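Long-range contact in peroxisomal membrane protein LPX1 (PDB 2Y6U), which hydrolyses acyl esters, with lipase and phospholipase A activity, as a peroxisomal alpha/beta hydrolase of yeast: residues Glu32-Arg46 against Ile86-Ser100. Numbering follows the deposited sequence. Where two conformers were deposited one is given.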
ATOM      1  N   GLU A  32      -8.404 -14.722   5.393  1.00 25.76           N
ATOM      2  CA  GLU A  32      -9.322 -14.442   4.278  1.00 27.20           C
ATOM      3  C   GLU A  32     -10.194 -13.265   4.656  1.00 27.88           C
ATOM      4  O   GLU A  32     -10.462 -12.957   5.856  1.00 27.87           O
ATOM      5  CB  GLU A  32     -10.219 -15.664   4.022  1.00 29.03           C
ATOM      6  CG  GLU A  32      -9.392 -16.807   3.382  1.00 32.73           C
ATOM      7  CD  GLU A  32     -10.145 -18.088   3.245  1.00 41.87           C
ATOM      8  OE1 GLU A  32     -10.470 -18.677   4.260  1.00 41.50           O
ATOM      9  OE2 GLU A  32     -10.359 -18.517   2.113  1.00 45.79           O
ATOM     10  N   LEU A  33     -10.795 -12.737   3.607  1.00 27.79           N
ATOM     11  CA  LEU A  33     -11.815 -11.694   3.685  1.00 27.82           C
ATOM     12  C   LEU A  33     -13.065 -12.085   2.956  1.00 27.97           C
ATOM     13  O   LEU A  33     -12.958 -12.669   1.907  1.00 27.24           O
ATOM     14  CB  LEU A  33     -11.289 -10.432   2.981  1.00 28.33           C
ATOM     15  CG  LEU A  33     -10.030  -9.745   3.548  1.00 28.71           C
ATOM     16  CD1 LEU A  33      -9.262  -8.944   2.430  1.00 29.27           C
ATOM     17  CD2 LEU A  33     -10.579  -8.959   4.763  1.00 28.20           C
ATOM     18  N   THR A  34     -14.215 -11.837   3.558  1.00 27.91           N
ATOM     19  CA  THR A  34     -15.536 -12.027   2.886  1.00 29.68           C
ATOM     20  C   THR A  34     -16.182 -10.672   2.760  1.00 28.77           C
ATOM     21  O   THR A  34     -16.104  -9.849   3.705  1.00 29.09           O
ATOM     22  CB  THR A  34     -16.476 -12.928   3.705  1.00 32.01           C
ATOM     23  OG1 THR A  34     -15.871 -14.210   3.807  1.00 32.42           O
ATOM     24  CG2 THR A  34     -17.842 -13.060   3.027  1.00 32.67           C
ATOM     25  N   TYR A  35     -16.749 -10.373   1.603  1.00 26.94           N
ATOM     26  CA  TYR A  35     -17.393  -9.112   1.398  1.00 25.94           C
ATOM     27  C   TYR A  35     -18.589  -9.317   0.482  1.00 27.59           C
ATOM     28  O   TYR A  35     -18.657 -10.297  -0.260  1.00 27.74           O
ATOM     29  CB  TYR A  35     -16.450  -8.060   0.791  1.00 23.98           C
ATOM     30  CG  TYR A  35     -15.819  -8.456  -0.531  1.00 25.41           C
ATOM     31  CD1 TYR A  35     -14.704  -9.282  -0.567  1.00 27.09           C
ATOM     32  CD2 TYR A  35     -16.297  -7.975  -1.751  1.00 28.03           C
ATOM     33  CE1 TYR A  35     -14.115  -9.629  -1.768  1.00 27.34           C
ATOM     34  CE2 TYR A  35     -15.695  -8.292  -2.934  1.00 27.47           C
ATOM     35  CZ  TYR A  35     -14.622  -9.125  -2.943  1.00 28.76           C
ATOM     36  OH  TYR A  35     -14.012  -9.459  -4.120  1.00 29.98           O
ATOM     37  N   ASP A  36     -19.548  -8.416   0.532  1.00 27.50           N
ATOM     38  CA  ASP A  36     -20.705  -8.465  -0.378  1.00 27.82           C
ATOM     39  C   ASP A  36     -20.566  -7.381  -1.431  1.00 28.73           C
ATOM     40  O   ASP A  36     -20.214  -6.221  -1.061  1.00 28.83           O
ATOM     41  CB  ASP A  36     -21.989  -8.273   0.442  1.00 30.05           C
ATOM     42  CG  ASP A  36     -22.272  -9.439   1.382  1.00 31.31           C
ATOM     43  OD1 ASP A  36     -21.684 -10.539   1.204  1.00 34.64           O
ATOM     44  OD2 ASP A  36     -23.135  -9.326   2.304  1.00 32.09           O
ATOM     45  N   VAL A  37     -20.790  -7.714  -2.715  1.00 28.58           N
ATOM     46  CA  VAL A  37     -20.746  -6.776  -3.791  1.00 29.18           C
ATOM     47  C   VAL A  37     -22.162  -6.622  -4.277  1.00 29.28           C
ATOM     48  O   VAL A  37     -22.817  -7.620  -4.687  1.00 30.25           O
ATOM     49  CB  VAL A  37     -19.904  -7.320  -5.036  1.00 30.82           C
ATOM     50  CG1 VAL A  37     -19.877  -6.282  -6.112  1.00 32.30           C
ATOM     51  CG2 VAL A  37     -18.554  -7.595  -4.631  1.00 35.52           C
ATOM     52  N   TYR A  38     -22.600  -5.372  -4.376  1.00 28.92           N
ATOM     53  CA  TYR A  38     -23.906  -5.027  -4.878  1.00 28.66           C
ATOM     54  C   TYR A  38     -23.712  -4.337  -6.200  1.00 30.84           C
ATOM     55  O   TYR A  38     -23.005  -3.319  -6.281  1.00 29.34           O
ATOM     56  CB  TYR A  38     -24.645  -4.119  -3.878  1.00 28.91           C
ATOM     57  CG  TYR A  38     -25.052  -4.869  -2.636  1.00 27.58           C
ATOM     58  CD1 TYR A  38     -24.184  -4.965  -1.555  1.00 29.84           C
ATOM     59  CD2 TYR A  38     -26.247  -5.523  -2.560  1.00 31.52           C
ATOM     60  CE1 TYR A  38     -24.537  -5.689  -0.403  1.00 26.93           C
ATOM     61  CE2 TYR A  38     -26.623  -6.207  -1.396  1.00 31.45           C
ATOM     62  CZ  TYR A  38     -25.784  -6.247  -0.320  1.00 31.73           C
ATOM     63  OH  TYR A  38     -26.137  -6.945   0.815  1.00 33.29           O
ATOM     64  N   THR A  39     -24.345  -4.862  -7.259  1.00 30.00           N
ATOM     65  CA  THR A  39     -24.202  -4.305  -8.604  1.00 34.72           C
ATOM     66  C   THR A  39     -25.543  -3.823  -9.186  1.00 37.21           C
ATOM     67  O   THR A  39     -26.559  -4.506  -9.122  1.00 35.70           O
ATOM     68  CB  THR A  39     -23.538  -5.358  -9.560  1.00 36.12           C
ATOM     69  OG1 THR A  39     -22.290  -5.669  -8.945  1.00 35.05           O
ATOM     70  CG2 THR A  39     -23.219  -4.751 -10.855  1.00 43.21           C
ATOM     71  N   SER A  40     -25.489  -2.654  -9.794  1.00 40.50           N
ATOM     72  CA  SER A  40     -26.672  -2.037 -10.379  1.00 45.61           C
ATOM     73  C   SER A  40     -27.113  -2.903 -11.511  1.00 49.34           C
ATOM     74  O   SER A  40     -26.317  -3.529 -12.233  1.00 50.75           O
ATOM     75  CB  SER A  40     -26.406  -0.610 -10.834  1.00 44.74           C
ATOM     76  OG  SER A  40     -27.114  -0.262 -11.976  1.00 53.85           O
ATOM     77  N   ALA A  41     -28.430  -2.990 -11.573  1.00 55.42           N
ATOM     78  CA  ALA A  41     -29.183  -3.677 -12.597  1.00 59.68           C
ATOM     79  C   ALA A  41     -29.702  -2.590 -13.614  1.00 63.36           C
ATOM     80  O   ALA A  41     -30.480  -2.903 -14.499  1.00 65.46           O
ATOM     81  CB  ALA A  41     -30.362  -4.381 -11.909  1.00 61.13           C
ATOM     82  N   GLU A  42     -29.313  -1.316 -13.407  1.00 64.37           N
ATOM     83  CA  GLU A  42     -29.754  -0.129 -14.207  0.50 67.01           C
ATOM     84  C   GLU A  42     -28.791   0.223 -15.367  1.00 68.86           C
ATOM     85  O   GLU A  42     -28.938   1.306 -16.009  1.00 70.93           O
ATOM     86  CB  GLU A  42     -29.922   1.122 -13.274  0.50 66.00           C
ATOM     87  CG  GLU A  42     -30.555   2.444 -13.903  0.50 68.42           C
ATOM     88  CD  GLU A  42     -29.572   3.671 -13.952  0.50 67.28           C
ATOM     89  OE1 GLU A  42     -28.380   3.483 -13.654  0.50 60.26           O
ATOM     90  OE2 GLU A  42     -29.995   4.802 -14.302  0.50 65.75           O
ATOM     91  N   ARG A  43     -27.817  -0.656 -15.680  1.00 69.53           N
ATOM     92  CA  ARG A  43     -26.743  -0.321 -16.640  1.00 72.12           C
ATOM     93  C   ARG A  43     -27.209  -0.103 -18.082  1.00 76.97           C
ATOM     94  O   ARG A  43     -26.533   0.531 -18.889  1.00 78.65           O
ATOM     95  CB  ARG A  43     -25.618  -1.349 -16.587  1.00 71.23           C
ATOM     96  CG  ARG A  43     -24.767  -1.265 -15.301  1.00 68.38           C
ATOM     97  CD  ARG A  43     -23.732  -2.400 -15.298  1.00 66.08           C
ATOM     98  NE  ARG A  43     -22.683  -2.327 -14.266  1.00 63.97           N
ATOM     99  CZ  ARG A  43     -21.688  -3.226 -14.184  1.00 63.57           C
ATOM    100  NH1 ARG A  43     -21.630  -4.226 -15.095  1.00 67.32           N
ATOM    101  NH2 ARG A  43     -20.741  -3.142 -13.240  1.00 55.59           N
ATOM    102  N   GLN A  44     -28.381  -0.599 -18.417  1.00 80.19           N
ATOM    103  CA  GLN A  44     -28.936  -0.312 -19.730  1.00 84.76           C
ATOM    104  C   GLN A  44     -29.577   1.110 -19.819  1.00 86.78           C
ATOM    105  O   GLN A  44     -29.708   1.669 -20.918  1.00 89.30           O
ATOM    106  CB  GLN A  44     -29.841  -1.476 -20.197  1.00 86.88           C
ATOM    107  CG  GLN A  44     -31.110  -1.864 -19.370  1.00 86.60           C
ATOM    108  CD  GLN A  44     -31.069  -1.621 -17.856  1.00 83.97           C
ATOM    109  OE1 GLN A  44     -30.183  -2.141 -17.107  1.00 77.19           O
ATOM    110  NE2 GLN A  44     -32.064  -0.847 -17.382  1.00 81.85           N
ATOM    111  N   ARG A  45     -29.930   1.704 -18.670  1.00 86.16           N
ATOM    112  CA  ARG A  45     -30.339   3.133 -18.598  1.00 88.10           C
ATOM    113  C   ARG A  45     -29.161   4.141 -18.634  1.00 87.90           C
ATOM    114  O   ARG A  45     -29.397   5.348 -18.835  1.00 89.14           O
ATOM    115  CB  ARG A  45     -31.155   3.436 -17.327  1.00 86.88           C
ATOM    116  CG  ARG A  45     -32.577   2.878 -17.258  1.00 89.94           C
ATOM    117  CD  ARG A  45     -33.185   3.151 -15.871  1.00 90.97           C
ATOM    118  NE  ARG A  45     -34.647   3.314 -15.882  1.00 96.15           N
ATOM    119  CZ  ARG A  45     -35.453   3.124 -14.825  1.00 96.95           C
ATOM    120  NH1 ARG A  45     -34.980   2.743 -13.630  1.00 93.97           N
ATOM    121  NH2 ARG A  45     -36.764   3.297 -14.968  1.00 98.88           N
ATOM    122  N   ARG A  46     -27.920   3.677 -18.436  1.00 86.47           N
ATOM    123  CA  ARG A  46     -26.767   4.603 -18.480  1.00 86.89           C
ATOM    124  C   ARG A  46     -26.515   5.057 -19.945  1.00 88.98           C
ATOM    125  O   ARG A  46     -26.642   4.268 -20.888  1.00 90.62           O
ATOM    126  CB  ARG A  46     -25.491   4.105 -17.643  1.00 85.07           C
ATOM    127  CG  ARG A  46     -24.501   2.965 -18.201  1.00 88.11           C
ATOM    128  CD  ARG A  46     -23.515   2.312 -17.083  1.00 89.23           C
ATOM    129  NE  ARG A  46     -22.789   1.105 -17.595  1.00 93.69           N
ATOM    130  CZ  ARG A  46     -21.948   0.302 -16.903  1.00 92.72           C
ATOM    131  NH1 ARG A  46     -21.673   0.515 -15.620  1.00 89.40           N
ATOM    132  NH2 ARG A  46     -21.365  -0.744 -17.505  1.00 94.06           N
ATOM    133  N   ILE A  86     -25.252   4.945  -9.176  1.00 38.19           N
ATOM    134  CA  ILE A  86     -24.513   3.949  -8.444  1.00 36.03           C
ATOM    135  C   ILE A  86     -24.328   2.704  -9.268  1.00 38.07           C
ATOM    136  O   ILE A  86     -25.298   2.128  -9.828  1.00 40.09           O
ATOM    137  CB  ILE A  86     -25.167   3.548  -7.094  1.00 35.41           C
ATOM    138  CG1 ILE A  86     -25.150   4.730  -6.132  1.00 36.54           C
ATOM    139  CG2 ILE A  86     -24.373   2.399  -6.413  1.00 32.71           C
ATOM    140  CD1 ILE A  86     -26.021   4.432  -4.906  1.00 40.95           C
ATOM    141  N   ASP A  87     -23.085   2.294  -9.436  1.00 34.85           N
ATOM    142  CA  ASP A  87     -22.843   1.091 -10.184  1.00 37.71           C
ATOM    143  C   ASP A  87     -22.571  -0.057  -9.242  1.00 34.44           C
ATOM    144  O   ASP A  87     -23.140  -1.098  -9.410  1.00 37.58           O
ATOM    145  CB  ASP A  87     -21.711   1.324 -11.158  1.00 39.18           C
ATOM    146  CG  ASP A  87     -21.614   0.249 -12.226  1.00 43.75           C
ATOM    147  OD1 ASP A  87     -22.616   0.042 -12.990  1.00 48.15           O
ATOM    148  OD2 ASP A  87     -20.535  -0.404 -12.252  1.00 39.65           O
ATOM    149  N   LYS A  88     -21.594   0.069  -8.342  1.00 33.97           N
ATOM    150  CA  LYS A  88     -21.245  -0.949  -7.355  1.00 31.59           C
ATOM    151  C   LYS A  88     -21.241  -0.409  -5.934  1.00 30.60           C
ATOM    152  O   LYS A  88     -20.780   0.688  -5.693  1.00 28.58           O
ATOM    153  CB  LYS A  88     -19.864  -1.522  -7.598  1.00 32.45           C
ATOM    154  CG  LYS A  88     -19.699  -2.275  -8.925  1.00 38.82           C
ATOM    155  CD  LYS A  88     -18.502  -3.288  -8.806  1.00 43.25           C
ATOM    156  CE  LYS A  88     -18.293  -4.204  -9.992  1.00 46.96           C
ATOM    157  NZ  LYS A  88     -17.223  -5.222  -9.547  1.00 35.20           N
ATOM    158  N   VAL A  89     -21.662  -1.222  -4.979  1.00 27.89           N
ATOM    159  CA  VAL A  89     -21.487  -0.927  -3.571  1.00 27.89           C
ATOM    160  C   VAL A  89     -20.810  -2.120  -2.932  1.00 26.08           C
ATOM    161  O   VAL A  89     -21.264  -3.260  -3.112  1.00 28.47           O
ATOM    162  CB  VAL A  89     -22.823  -0.695  -2.798  1.00 27.26           C
ATOM    163  CG1 VAL A  89     -22.569  -0.328  -1.304  1.00 25.24           C
ATOM    164  CG2 VAL A  89     -23.644   0.371  -3.468  1.00 29.91           C
ATOM    165  N   LEU A  90     -19.734  -1.892  -2.182  1.00 24.87           N
ATOM    166  CA  LEU A  90     -19.030  -2.979  -1.477  1.00 23.87           C
ATOM    167  C   LEU A  90     -19.204  -2.835   0.005  1.00 25.52           C
ATOM    168  O   LEU A  90     -18.885  -1.783   0.586  1.00 25.12           O
ATOM    169  CB  LEU A  90     -17.542  -2.928  -1.761  1.00 22.85           C
ATOM    170  CG  LEU A  90     -17.111  -2.775  -3.216  1.00 29.19           C
ATOM    171  CD1 LEU A  90     -15.567  -2.757  -3.405  1.00 24.12           C
ATOM    172  CD2 LEU A  90     -17.718  -3.906  -4.118  1.00 28.52           C
ATOM    173  N   LEU A  91     -19.631  -3.893   0.658  1.00 23.50           N
ATOM    174  CA  LEU A  91     -19.774  -3.942   2.034  1.00 23.90           C
ATOM    175  C   LEU A  91     -18.816  -4.988   2.603  1.00 24.55           C
ATOM    176  O   LEU A  91     -18.909  -6.182   2.311  1.00 26.29           O
ATOM    177  CB  LEU A  91     -21.203  -4.295   2.435  1.00 25.15           C
ATOM    178  CG  LEU A  91     -22.342  -3.356   2.049  1.00 27.18           C
ATOM    179  CD1 LEU A  91     -23.652  -3.832   2.796  1.00 25.61           C
ATOM    180  CD2 LEU A  91     -22.049  -1.942   2.157  1.00 25.31           C
ATOM    181  N   ILE A  92     -17.799  -4.529   3.294  1.00 24.77           N
ATOM    182  CA  ILE A  92     -16.666  -5.375   3.659  1.00 23.90           C
ATOM    183  C   ILE A  92     -16.636  -5.712   5.180  1.00 25.32           C
ATOM    184  O   ILE A  92     -16.829  -4.847   6.019  1.00 24.66           O
ATOM    185  CB  ILE A  92     -15.353  -4.644   3.274  1.00 24.05           C
ATOM    186  CG1 ILE A  92     -15.279  -4.458   1.771  1.00 23.55           C
ATOM    187  CG2 ILE A  92     -14.048  -5.402   3.805  1.00 22.47           C
ATOM    188  CD1 ILE A  92     -14.112  -3.452   1.313  1.00 23.27           C
ATOM    189  N   ASP A  93     -16.357  -6.988   5.529  1.00 25.51           N
ATOM    190  CA  ASP A  93     -16.089  -7.362   6.923  1.00 24.13           C
ATOM    191  C   ASP A  93     -14.591  -7.498   7.118  1.00 24.56           C
ATOM    192  O   ASP A  93     -13.877  -8.241   6.408  1.00 23.55           O
ATOM    193  CB  ASP A  93     -16.666  -8.689   7.292  1.00 26.43           C
ATOM    194  CG  ASP A  93     -18.141  -8.640   7.625  1.00 29.45           C
ATOM    195  OD1 ASP A  93     -18.631  -7.638   8.140  1.00 30.00           O
ATOM    196  OD2 ASP A  93     -18.797  -9.670   7.388  1.00 29.02           O
ATOM    197  N   GLN A  94     -14.079  -6.749   8.075  1.00 24.27           N
ATOM    198  CA  GLN A  94     -12.647  -6.856   8.441  1.00 22.10           C
ATOM    199  C   GLN A  94     -12.382  -8.304   8.896  1.00 23.70           C
ATOM    200  O   GLN A  94     -13.311  -9.023   9.309  1.00 24.51           O
ATOM    201  CB  GLN A  94     -12.383  -5.909   9.581  1.00 23.02           C
ATOM    202  CG  GLN A  94     -12.461  -4.423   9.188  1.00 22.16           C
ATOM    203  CD  GLN A  94     -11.379  -4.101   8.166  1.00 21.33           C
ATOM    204  OE1 GLN A  94     -10.185  -4.233   8.418  1.00 23.66           O
ATOM    205  NE2 GLN A  94     -11.800  -3.646   7.009  1.00 21.19           N
ATOM    206  N   VAL A  95     -11.100  -8.721   8.892  1.00 22.72           N
ATOM    207  CA  VAL A  95     -10.726 -10.126   9.097  1.00 23.92           C
ATOM    208  C   VAL A  95     -11.264 -10.718  10.374  1.00 25.53           C
ATOM    209  O   VAL A  95     -11.562 -11.913  10.408  1.00 25.23           O
ATOM    210  CB  VAL A  95      -9.170 -10.362   9.062  1.00 24.51           C
ATOM    211  CG1 VAL A  95      -8.576 -10.201   7.628  1.00 20.28           C
ATOM    212  CG2 VAL A  95      -8.464  -9.505  10.122  1.00 23.43           C
ATOM    213  N   ASN A  96     -11.392  -9.890  11.427  1.00 23.36           N
ATOM    214  CA  ASN A  96     -11.863 -10.369  12.689  1.00 25.58           C
ATOM    215  C   ASN A  96     -13.302 -10.019  13.068  1.00 25.54           C
ATOM    216  O   ASN A  96     -13.651 -10.018  14.228  1.00 26.28           O
ATOM    217  CB  ASN A  96     -10.834  -9.921  13.773  1.00 26.19           C
ATOM    218  CG  ASN A  96     -10.779  -8.441  13.937  1.00 26.35           C
ATOM    219  OD1 ASN A  96     -11.214  -7.716  13.061  1.00 23.49           O
ATOM    220  ND2 ASN A  96     -10.307  -7.983  15.108  1.00 26.50           N
ATOM    221  N   HIS A  97     -14.090  -9.674  12.057  1.00 24.45           N
ATOM    222  CA  HIS A  97     -15.502  -9.319  12.175  1.00 26.36           C
ATOM    223  C   HIS A  97     -16.411 -10.177  11.244  1.00 26.50           C
ATOM    224  O   HIS A  97     -15.974 -10.586  10.185  1.00 26.71           O
ATOM    225  CB  HIS A  97     -15.729  -7.833  11.846  1.00 24.97           C
ATOM    226  CG  HIS A  97     -15.156  -6.888  12.871  1.00 25.68           C
ATOM    227  ND1 HIS A  97     -13.787  -6.659  12.982  1.00 25.63           N
ATOM    228  CD2 HIS A  97     -15.761  -6.043  13.748  1.00 27.39           C
ATOM    229  CE1 HIS A  97     -13.590  -5.815  13.993  1.00 27.08           C
ATOM    230  NE2 HIS A  97     -14.759  -5.360  14.409  1.00 28.56           N
ATOM    231  N   GLY A  98     -17.672 -10.347  11.611  1.00 28.68           N
ATOM    232  CA  GLY A  98     -18.693 -10.807  10.643  1.00 29.52           C
ATOM    233  C   GLY A  98     -18.299 -12.125  10.016  1.00 30.29           C
ATOM    234  O   GLY A  98     -17.830 -13.040  10.695  1.00 29.78           O
ATOM    235  N   ASP A  99     -18.520 -12.225   8.705  1.00 31.58           N
ATOM    236  CA  ASP A  99     -18.355 -13.493   7.982  1.00 30.89           C
ATOM    237  C   ASP A  99     -16.892 -13.744   7.807  1.00 30.15           C
ATOM    238  O   ASP A  99     -16.482 -14.923   7.667  1.00 31.23           O
ATOM    239  CB  ASP A  99     -19.115 -13.460   6.655  1.00 30.54           C
ATOM    240  CG  ASP A  99     -20.636 -13.542   6.846  1.00 34.01           C
ATOM    241  OD1 ASP A  99     -21.127 -14.208   7.784  1.00 36.06           O
ATOM    242  OD2 ASP A  99     -21.351 -12.938   6.028  1.00 36.19           O
ATOM    243  N   SER A 100     -16.071 -12.679   7.850  1.00 27.07           N
ATOM    244  CA  SER A 100     -14.654 -12.883   7.720  1.00 27.10           C
ATOM    245  C   SER A 100     -14.115 -13.588   8.950  1.00 26.99           C
ATOM    246  O   SER A 100     -13.372 -14.556   8.825  1.00 27.65           O
ATOM    247  CB  SER A 100     -13.924 -11.564   7.559  1.00 25.02           C
ATOM    248  OG  SER A 100     -14.273 -10.985   6.289  1.00 28.97           O
TER
HETATM  249  O   HOH W   1     -18.348 -10.516   4.891  1.00 42.33           O
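The Arg43 guanidinium presents its edge to the Asp87 carboxylate, the two planes only 12° apart, while Thr39 CG2 rests over one face toward the rim. The grip is side-on: Arg43 NE reaches Asp87 OD1 at 2.7 Å and Arg43 NH2 reaches Asp87 OD2 at 2.9 Å, each oxygen met on its syn side. Arg46, its guanidinium turned 33° from the carboxylate, adds a salt bridge from NH1 to Asp87 OD1 (2.8 Å); Arg43 CG sits over the centre of one face of the Arg46 guanidinium, and Asp87 OD2 lies at its edge. Asp87 CG lies anti to the backbone N (chi1 -165°), which swings the carboxylate toward both arginines, although these are poorly ordered. With an alanine here, the two guanidinium groups would probably lose their shared anion and be freer to turn. The Tyr38 ring has Val89 O at its edge, in plane, and its CE1 meets Leu91 CD1 at 3.8 Å. On the other sheet face, Leu90 CD2 fits against both methyls of Val37. Within the sheet, pairs of backbone hydrogen bonds join Asp36 to Leu91 and Tyr38 to Val89. Ser100 OG, on the short helix 98-103, accepts an almost straight bond from Thr34 N (2.9 Å) and donates to Asp93 O. Strand 35-40 thus runs antiparallel to strand 86-92, between it and strand 6-11, whereas strand 51-58 flanks 86-92 in parallel: the antiparallel N-terminal margin of the mixed sheet characteristic of the alpha/beta-hydrolase fold.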